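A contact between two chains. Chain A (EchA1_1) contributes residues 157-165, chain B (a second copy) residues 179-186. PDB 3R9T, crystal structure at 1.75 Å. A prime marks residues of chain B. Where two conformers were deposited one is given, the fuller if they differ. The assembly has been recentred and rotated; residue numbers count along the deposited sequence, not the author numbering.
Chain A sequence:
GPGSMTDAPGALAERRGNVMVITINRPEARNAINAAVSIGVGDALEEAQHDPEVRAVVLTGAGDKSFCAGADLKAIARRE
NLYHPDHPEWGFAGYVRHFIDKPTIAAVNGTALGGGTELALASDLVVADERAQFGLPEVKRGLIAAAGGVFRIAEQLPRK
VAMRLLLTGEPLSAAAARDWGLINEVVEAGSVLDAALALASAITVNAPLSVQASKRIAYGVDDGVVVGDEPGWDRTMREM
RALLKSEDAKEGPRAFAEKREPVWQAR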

# COMPACT_ATOMS: atom_id res chain seq x y z
N LEU A 157 -4.05 -4.43 3.42
CA LEU A 157 -3.01 -4.97 4.30
C LEU A 157 -1.70 -4.95 3.50
O LEU A 157 -1.73 -4.95 2.26
N PRO A 158 -0.54 -4.93 4.19
CA PRO A 158 0.72 -5.07 3.46
C PRO A 158 0.69 -6.31 2.60
O PRO A 158 0.14 -7.30 3.05
N ARG A 159 1.23 -6.27 1.39
CA ARG A 159 1.18 -7.39 0.44
C ARG A 159 1.46 -8.76 1.04
O ARG A 159 0.65 -9.66 0.88
N LYS A 160 2.58 -8.91 1.74
CA LYS A 160 2.97 -10.21 2.30
C LYS A 160 1.96 -10.72 3.34
O LYS A 160 1.60 -11.90 3.35
N VAL A 161 1.47 -9.83 4.18
CA VAL A 161 0.46 -10.15 5.20
C VAL A 161 -0.87 -10.55 4.55
O VAL A 161 -1.48 -11.57 4.93
N ALA A 162 -1.29 -9.78 3.55
CA ALA A 162 -2.44 -10.13 2.74
C ALA A 162 -2.34 -11.49 2.07
O ALA A 162 -3.32 -12.26 2.05
N MET A 163 -1.19 -11.78 1.49
CA MET A 163 -1.03 -13.01 0.74
C MET A 163 -1.10 -14.21 1.70
O MET A 163 -1.65 -15.24 1.35
N ARG A 164 -0.58 -14.07 2.92
CA ARG A 164 -0.70 -15.14 3.91
C ARG A 164 -2.18 -15.41 4.22
O ARG A 164 -2.61 -16.57 4.29
N LEU A 165 -2.95 -14.35 4.41
CA LEU A 165 -4.38 -14.49 4.70
C LEU A 165 -5.10 -15.18 3.56
O LEU A 165 -5.89 -16.12 3.75
N ASP B 179 8.16 -6.22 11.09
CA ASP B 179 7.30 -5.19 11.67
C ASP B 179 6.56 -4.39 10.62
O ASP B 179 5.44 -3.95 10.85
N TRP B 180 7.21 -4.16 9.49
CA TRP B 180 6.63 -3.31 8.45
C TRP B 180 5.66 -4.11 7.59
O TRP B 180 4.86 -3.54 6.83
N GLY B 181 5.71 -5.43 7.71
CA GLY B 181 4.79 -6.32 6.97
C GLY B 181 5.40 -6.82 5.68
O GLY B 181 4.75 -7.43 4.83
N LEU B 182 6.69 -6.59 5.56
CA LEU B 182 7.45 -7.07 4.42
C LEU B 182 7.87 -8.56 4.33
O LEU B 182 8.11 -9.11 3.24
N ILE B 183 8.13 -9.15 5.48
CA ILE B 183 8.27 -10.59 5.58
C ILE B 183 7.18 -11.00 6.54
O ILE B 183 6.60 -10.15 7.25
N ASN B 184 6.91 -12.30 6.58
CA ASN B 184 5.82 -12.85 7.38
C ASN B 184 6.18 -13.26 8.79
O ASN B 184 5.36 -13.10 9.72
N GLU B 185 7.38 -13.80 8.95
CA GLU B 185 7.76 -14.35 10.23
C GLU B 185 9.28 -14.47 10.40
O GLU B 185 10.03 -14.59 9.43
N VAL B 186 9.70 -14.34 11.65
CA VAL B 186 11.08 -14.41 12.05
C VAL B 186 11.19 -15.63 12.93
O VAL B 186 10.36 -15.82 13.83

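The first turns of a helix in chain A pack against a loop of chain B that runs from the end of one helix to the start of a strand, and together the two stretches bury 418 Å² of surface. Leu157 precedes this contact, its side chain (chi1 m, chi2 t) buried but out of reach of the other stretch.

Pro158, at the N-cap position of the helix, directs its CB toward chain B, and its ring adopts the C-gamma exo pucker. It lies against the backbone of the turn that ends the chain B helix: CG is 4.0 Å from Trp180′ O, and CB is 3.7 Å from Gly181′ O. The alpha carbons of Pro158 and Gly181′ are 5.5 Å apart, a close approach that the absence of a side chain at Gly181′ permits. An ideal CB there would lie 2.7 Å from Pro158 CB, a clash. The positive phi of Gly181′, part of a Schellman motif, independently calls for glycine, since a CB would also be jammed against the preceding carbonyl oxygen. Trp180′ itself turns its side chain away, so its share of the contact comes through the backbone.

Arg159 makes no contact with the chain B loop. With chi1 t and chi2 and chi3 both p, its end leads away from that loop, and NH2 forms a weak hydrogen bond of 3.5 Å to Met163 SD one turn later.

Lys160 points its CB toward the chain B loop, but its chain (m, m, t, m) then carries the ammonium group away, to hydrogen bonding elsewhere in the structure. What remains at the contact is largely aliphatic: CB lies 3.4 Å from Gly181′ O, and CG lies 3.1 Å from Leu182′ O, a carbonyl oxygen buried here without a polar partner. The backbone of Lys160 is better served. Its amide N, lying in the first turn of the helix, donates to a water at 3.0 Å, and that water donates in turn to Gly181′ O at 2.7 Å, bridging the chains. Its carbonyl O accepts a hydrogen bond from Asn184′ ND2 (3.0 Å, 163°) while also receiving Arg164 N at 3.1 Å within the helix.

Val161, in the t rotamer, sits sideways to the contact and brings CG2 to 3.9 Å from Gly181′ O. Ala162 and Met163 make no contact with this stretch of chain B.

One turn beyond Lys160, Arg164 again points toward chain B. Two conformers were deposited; in the one described, chi1 and chi2 are t, extending the side chain along Asn184′, whose own side chain is m and points toward chain A. Arg164 CB is 3.6 Å from Asn184′ ND2, and Asn184′ CB covers one face of the guanidinium. Glu185′ lies at the guanidinium edge, where Arg164 NH1 and Glu185′ OE1 form a long salt bridge of 3.9 Å. Leu165 is beyond reach of the loop.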

# COMPACT_ATOMS: atom_id res chain seq x y z
CB LEU A 157 -3.32 -6.43 4.67
CG LEU A 157 -4.32 -6.78 5.76
CD1 LEU A 157 -4.60 -8.28 5.76
CD2 LEU A 157 -3.74 -6.38 7.09
CB PRO A 158 1.74 -5.24 4.59
CG PRO A 158 1.14 -4.50 5.75
CD PRO A 158 -0.32 -4.82 5.64
CB ARG A 159 2.16 -7.09 -0.70
CG ARG A 159 2.49 -8.23 -1.64
CD ARG A 159 1.31 -8.74 -2.40
NE ARG A 159 0.91 -7.83 -3.48
CZ ARG A 159 -0.12 -8.03 -4.31
NH1 ARG A 159 -0.41 -7.12 -5.24
NH2 ARG A 159 -0.86 -9.13 -4.22
CB LYS A 160 4.39 -10.12 2.86
CG LYS A 160 5.44 -9.86 1.77
CD LYS A 160 5.79 -11.13 1.14
CE LYS A 160 6.85 -11.02 0.04
NZ LYS A 160 6.57 -10.35 -1.29
CB VAL A 161 0.27 -8.95 6.14
CG1 VAL A 161 -0.79 -9.25 7.23
CG2 VAL A 161 1.61 -8.59 6.81
CB ALA A 162 -2.66 -9.05 1.69
CB MET A 163 0.26 -13.03 -0.07
CG MET A 163 0.29 -12.01 -1.18
SD MET A 163 -1.09 -12.13 -2.34
CE MET A 163 -0.94 -13.86 -2.64
CB ARG A 164 0.08 -14.83 5.20
CG ARG A 164 0.01 -15.93 6.32
CD ARG A 164 0.78 -15.59 7.64
NE ARG A 164 1.99 -16.40 7.78
CZ ARG A 164 2.94 -16.30 8.73
NH1 ARG A 164 3.97 -17.12 8.65
NH2 ARG A 164 2.90 -15.43 9.73
CB LEU A 165 -4.97 -13.11 4.99
CG LEU A 165 -6.36 -13.03 5.58
CD1 LEU A 165 -6.49 -11.77 6.45
CD2 LEU A 165 -7.40 -12.99 4.48
CB ASP B 179 8.13 -4.20 12.51
CG ASP B 179 8.72 -4.82 13.75
OD1 ASP B 179 8.28 -5.90 14.18
OD2 ASP B 179 9.66 -4.21 14.32
CB TRP B 180 7.72 -2.62 7.62
CG TRP B 180 8.41 -1.49 8.39
CD1 TRP B 180 9.75 -1.39 8.70
CD2 TRP B 180 7.78 -0.35 8.96
NE1 TRP B 180 9.98 -0.25 9.43
CE2 TRP B 180 8.79 0.40 9.61
CE3 TRP B 180 6.46 0.10 9.01
CZ2 TRP B 180 8.51 1.59 10.28
CZ3 TRP B 180 6.19 1.28 9.68
CH2 TRP B 180 7.21 2.01 10.30
CB LEU B 182 8.73 -6.29 4.42
CG LEU B 182 9.72 -6.70 3.34
CD1 LEU B 182 9.10 -6.40 1.94
CD2 LEU B 182 11.06 -6.00 3.50
CB ILE B 183 9.67 -11.04 6.03
CG1 ILE B 183 9.94 -10.62 7.48
CG2 ILE B 183 10.74 -10.51 5.05
CD1 ILE B 183 11.21 -11.26 8.05
CB ASN B 184 5.21 -14.03 6.66
CG ASN B 184 4.55 -13.62 5.36
OD1 ASN B 184 5.17 -13.68 4.30
ND2 ASN B 184 3.30 -13.16 5.44
CB GLU B 185 7.02 -15.67 10.42
CG GLU B 185 7.68 -16.85 9.93
CD GLU B 185 7.02 -18.11 10.46
OE1 GLU B 185 7.10 -19.11 9.76
OE2 GLU B 185 6.40 -18.11 11.55
CB VAL B 186 11.52 -13.15 12.81
CG1 VAL B 186 12.99 -13.23 13.16
CG2 VAL B 186 11.30 -11.90 11.93
O HOH W 1 4.40 -6.63 2.24